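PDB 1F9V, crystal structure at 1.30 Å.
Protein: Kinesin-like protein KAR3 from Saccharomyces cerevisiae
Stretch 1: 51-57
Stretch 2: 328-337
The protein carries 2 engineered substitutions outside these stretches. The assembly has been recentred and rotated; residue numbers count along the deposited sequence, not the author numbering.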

# COMPACT_ATOMS: atom_id res chain seq x y z
N VAL A 51 -18.02 -18.75 -11.83
CA VAL A 51 -17.28 -17.55 -12.18
C VAL A 51 -17.27 -16.60 -10.99
O VAL A 51 -18.32 -16.24 -10.48
CB VAL A 51 -17.92 -16.85 -13.40
CG1 VAL A 51 -17.07 -15.66 -13.82
CG2 VAL A 51 -18.05 -17.83 -14.56
N HIS A 52 -16.07 -16.23 -10.55
CA HIS A 52 -15.92 -15.31 -9.42
C HIS A 52 -15.82 -13.89 -9.95
O HIS A 52 -14.88 -13.55 -10.66
CB HIS A 52 -14.65 -15.64 -8.63
CG HIS A 52 -14.62 -17.04 -8.10
ND1 HIS A 52 -14.13 -18.10 -8.83
CD2 HIS A 52 -15.00 -17.55 -6.90
CE1 HIS A 52 -14.22 -19.21 -8.11
NE2 HIS A 52 -14.74 -18.90 -6.94
N GLU A 53 -16.80 -13.06 -9.61
CA GLU A 53 -16.80 -11.68 -10.06
C GLU A 53 -16.35 -10.75 -8.93
O GLU A 53 -16.67 -10.98 -7.76
CB GLU A 53 -18.18 -11.24 -10.53
CG GLU A 53 -18.24 -9.74 -10.89
CD GLU A 53 -19.42 -9.38 -11.77
OE1 GLU A 53 -19.22 -9.20 -12.99
OE2 GLU A 53 -20.55 -9.26 -11.24
N PHE A 54 -15.61 -9.72 -9.30
CA PHE A 54 -15.11 -8.73 -8.34
C PHE A 54 -15.21 -7.34 -8.95
O PHE A 54 -15.09 -7.18 -10.17
CB PHE A 54 -13.66 -9.02 -7.98
CG PHE A 54 -13.42 -10.41 -7.47
CD1 PHE A 54 -13.65 -10.72 -6.13
CD2 PHE A 54 -12.96 -11.41 -8.31
CE1 PHE A 54 -13.44 -12.02 -5.64
CE2 PHE A 54 -12.74 -12.71 -7.84
CZ PHE A 54 -12.98 -13.01 -6.50
N LYS A 55 -15.45 -6.35 -8.11
CA LYS A 55 -15.53 -4.96 -8.54
C LYS A 55 -14.65 -4.12 -7.63
O LYS A 55 -14.66 -4.31 -6.41
CB LYS A 55 -16.98 -4.46 -8.47
CG LYS A 55 -17.84 -4.94 -9.64
CD LYS A 55 -19.26 -4.44 -9.54
CE LYS A 55 -20.23 -5.59 -9.81
NZ LYS A 55 -21.08 -5.34 -11.01
N PHE A 56 -13.88 -3.21 -8.23
CA PHE A 56 -12.97 -2.34 -7.50
C PHE A 56 -13.04 -0.94 -8.08
O PHE A 56 -13.71 -0.71 -9.08
CB PHE A 56 -11.54 -2.88 -7.59
CG PHE A 56 -11.39 -4.27 -7.04
CD1 PHE A 56 -11.61 -4.52 -5.68
CD2 PHE A 56 -11.08 -5.34 -7.87
CE1 PHE A 56 -11.53 -5.81 -5.17
CE2 PHE A 56 -10.99 -6.65 -7.37
CZ PHE A 56 -11.22 -6.88 -6.01
N ASP A 57 -12.37 0.01 -7.44
CA ASP A 57 -12.39 1.38 -7.93
C ASP A 57 -11.66 1.47 -9.26
O ASP A 57 -11.97 2.32 -10.10
CB ASP A 57 -11.77 2.31 -6.89
CG ASP A 57 -12.61 2.38 -5.62
OD1 ASP A 57 -13.66 3.05 -5.64
OD2 ASP A 57 -12.23 1.76 -4.61
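Stretch 2, residues 328-337: TLNSLRFASK

Stretch 2 is helical throughout, part of a helix that extends beyond it at both ends, and its backbone repeats the i to i-4 hydrogen bond, as from L332 N to T328 O (2.9 Å). It packs across the strand that runs through F56 in stretch 1. The two N-to-C directions differ by 46°, and the axes approach to 9.0 Å, a spacing that leaves room for side chains between the backbones. No direct hydrogen bond joins the two segments; the contact is chiefly apolar and buries 379 Å², counting both sides.

Along the strand, V51 makes no contact with the helix, whereas H52 points its CA-to-CB bond toward it. The chi1 of H52 is m, and one face of its imidazole receives the methyl of L329: CD2 of L329 lies 4.2 Å from the centroid of the H52 ring, 25° off the normal, a CH-pi contact. A flat ring suits this position because it can offer a pi face to the leucine while its ND1 is hydrogen-bonded elsewhere in the structure. E53, next in the alternation of an extended chain, is exposed and out of the helix's reach.

F54 is the centre of the interface, with 89 Å² covered by the helix. Its ring, also set by an m chi1, lies beneath L332, whose CB is 3.7 Å from the centroid of the F54 ring and only 9° off the normal. Around the ring edge, CD2 of L329 lies 4.1 Å from F54 CE2, and OG of S336 comes within 3.2 Å of F54 CD1. The small serine fits here: its hydroxyl donates a hydrogen bond to the helix's own backbone, from S336 OG to L332 O at 2.8 Å, so this polar group can sit beside an aromatic edge without being left unsatisfied.

K55 turns its CA-to-CB bond away, and its side chain is exposed, a natural place for a long charged residue. Its backbone nevertheless reaches the helix through a water, which accepts from K55 N (3.0 Å) and donates to S336 OG (3.1 Å).

F56 starts sideways, but the end of its side chain comes nearer the helix. F56 CE2 meets L332 CD2 at 3.7 Å, and F56 CE1 approaches A335 CB at 3.4 Å; alanine's single methyl allows the large ring to come close to the helix backbone, with F56 CE1 3.9 Å from S336 N. D57, beyond the strand, makes no contact with the helix.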

# COMPACT_ATOMS: atom_id res chain seq x y z
N THR A 328 -4.35 -15.97 -6.16
CA THR A 328 -4.95 -14.80 -6.78
C THR A 328 -6.37 -14.65 -6.25
O THR A 328 -6.80 -13.55 -5.91
CB THR A 328 -4.98 -14.93 -8.31
OG1 THR A 328 -3.66 -14.73 -8.83
CG2 THR A 328 -5.92 -13.90 -8.92
N LEU A 329 -7.10 -15.76 -6.17
CA LEU A 329 -8.46 -15.71 -5.66
C LEU A 329 -8.44 -15.29 -4.19
O LEU A 329 -9.34 -14.58 -3.73
CB LEU A 329 -9.15 -17.07 -5.85
CG LEU A 329 -9.65 -17.27 -7.30
CD1 LEU A 329 -10.12 -18.71 -7.48
CD2 LEU A 329 -10.78 -16.29 -7.61
N ASN A 330 -7.42 -15.72 -3.46
CA ASN A 330 -7.30 -15.35 -2.05
C ASN A 330 -7.11 -13.83 -1.96
O ASN A 330 -7.78 -13.16 -1.17
CB ASN A 330 -6.10 -16.06 -1.41
CG ASN A 330 -6.39 -17.51 -1.05
OD1 ASN A 330 -7.55 -17.92 -0.94
ND2 ASN A 330 -5.33 -18.29 -0.86
N SER A 331 -6.21 -13.30 -2.78
CA SER A 331 -5.93 -11.87 -2.79
C SER A 331 -7.15 -11.03 -3.17
O SER A 331 -7.39 -9.96 -2.60
CB SER A 331 -4.79 -11.56 -3.76
OG SER A 331 -3.55 -12.06 -3.28
N LEU A 332 -7.93 -11.51 -4.14
CA LEU A 332 -9.11 -10.78 -4.58
C LEU A 332 -10.18 -10.82 -3.50
O LEU A 332 -10.97 -9.88 -3.36
CB LEU A 332 -9.65 -11.36 -5.89
CG LEU A 332 -8.75 -11.07 -7.10
CD1 LEU A 332 -9.22 -11.87 -8.32
CD2 LEU A 332 -8.77 -9.58 -7.41
N ARG A 333 -10.21 -11.90 -2.73
CA ARG A 333 -11.18 -11.99 -1.65
C ARG A 333 -10.77 -11.00 -0.55
O ARG A 333 -11.62 -10.37 0.09
CB ARG A 333 -11.26 -13.42 -1.12
CG ARG A 333 -12.39 -14.23 -1.75
CD ARG A 333 -12.42 -15.67 -1.24
NE ARG A 333 -12.44 -16.60 -2.36
CZ ARG A 333 -11.49 -17.48 -2.62
NH1 ARG A 333 -10.42 -17.57 -1.84
NH2 ARG A 333 -11.58 -18.26 -3.68
N PHE A 334 -9.46 -10.85 -0.33
CA PHE A 334 -8.99 -9.89 0.67
C PHE A 334 -9.36 -8.49 0.17
O PHE A 334 -9.89 -7.66 0.93
CB PHE A 334 -7.47 -9.98 0.85
CG PHE A 334 -6.91 -8.95 1.81
CD1 PHE A 334 -6.50 -7.71 1.34
CD2 PHE A 334 -6.80 -9.23 3.17
CE1 PHE A 334 -5.99 -6.75 2.22
CE2 PHE A 334 -6.29 -8.27 4.05
CZ PHE A 334 -5.89 -7.04 3.58
N ALA A 335 -9.08 -8.22 -1.10
CA ALA A 335 -9.39 -6.92 -1.70
C ALA A 335 -10.87 -6.58 -1.54
O ALA A 335 -11.21 -5.44 -1.24
CB ALA A 335 -9.03 -6.94 -3.18
N SER A 336 -11.74 -7.57 -1.75
CA SER A 336 -13.18 -7.37 -1.62
C SER A 336 -13.56 -7.03 -0.17
O SER A 336 -14.46 -6.23 0.08
CB SER A 336 -13.93 -8.64 -2.05
OG SER A 336 -13.64 -8.96 -3.41
N LYS A 337 -12.86 -7.65 0.78
CA LYS A 337 -13.13 -7.39 2.19
C LYS A 337 -12.76 -5.95 2.57
O LYS A 337 -13.46 -5.31 3.35
CB LYS A 337 -12.35 -8.37 3.06
CG LYS A 337 -12.46 -8.07 4.55
CD LYS A 337 -11.60 -9.01 5.37
CE LYS A 337 -11.71 -8.70 6.86
NZ LYS A 337 -11.15 -9.81 7.68
O HOH W 1 -15.55 -7.46 -5.34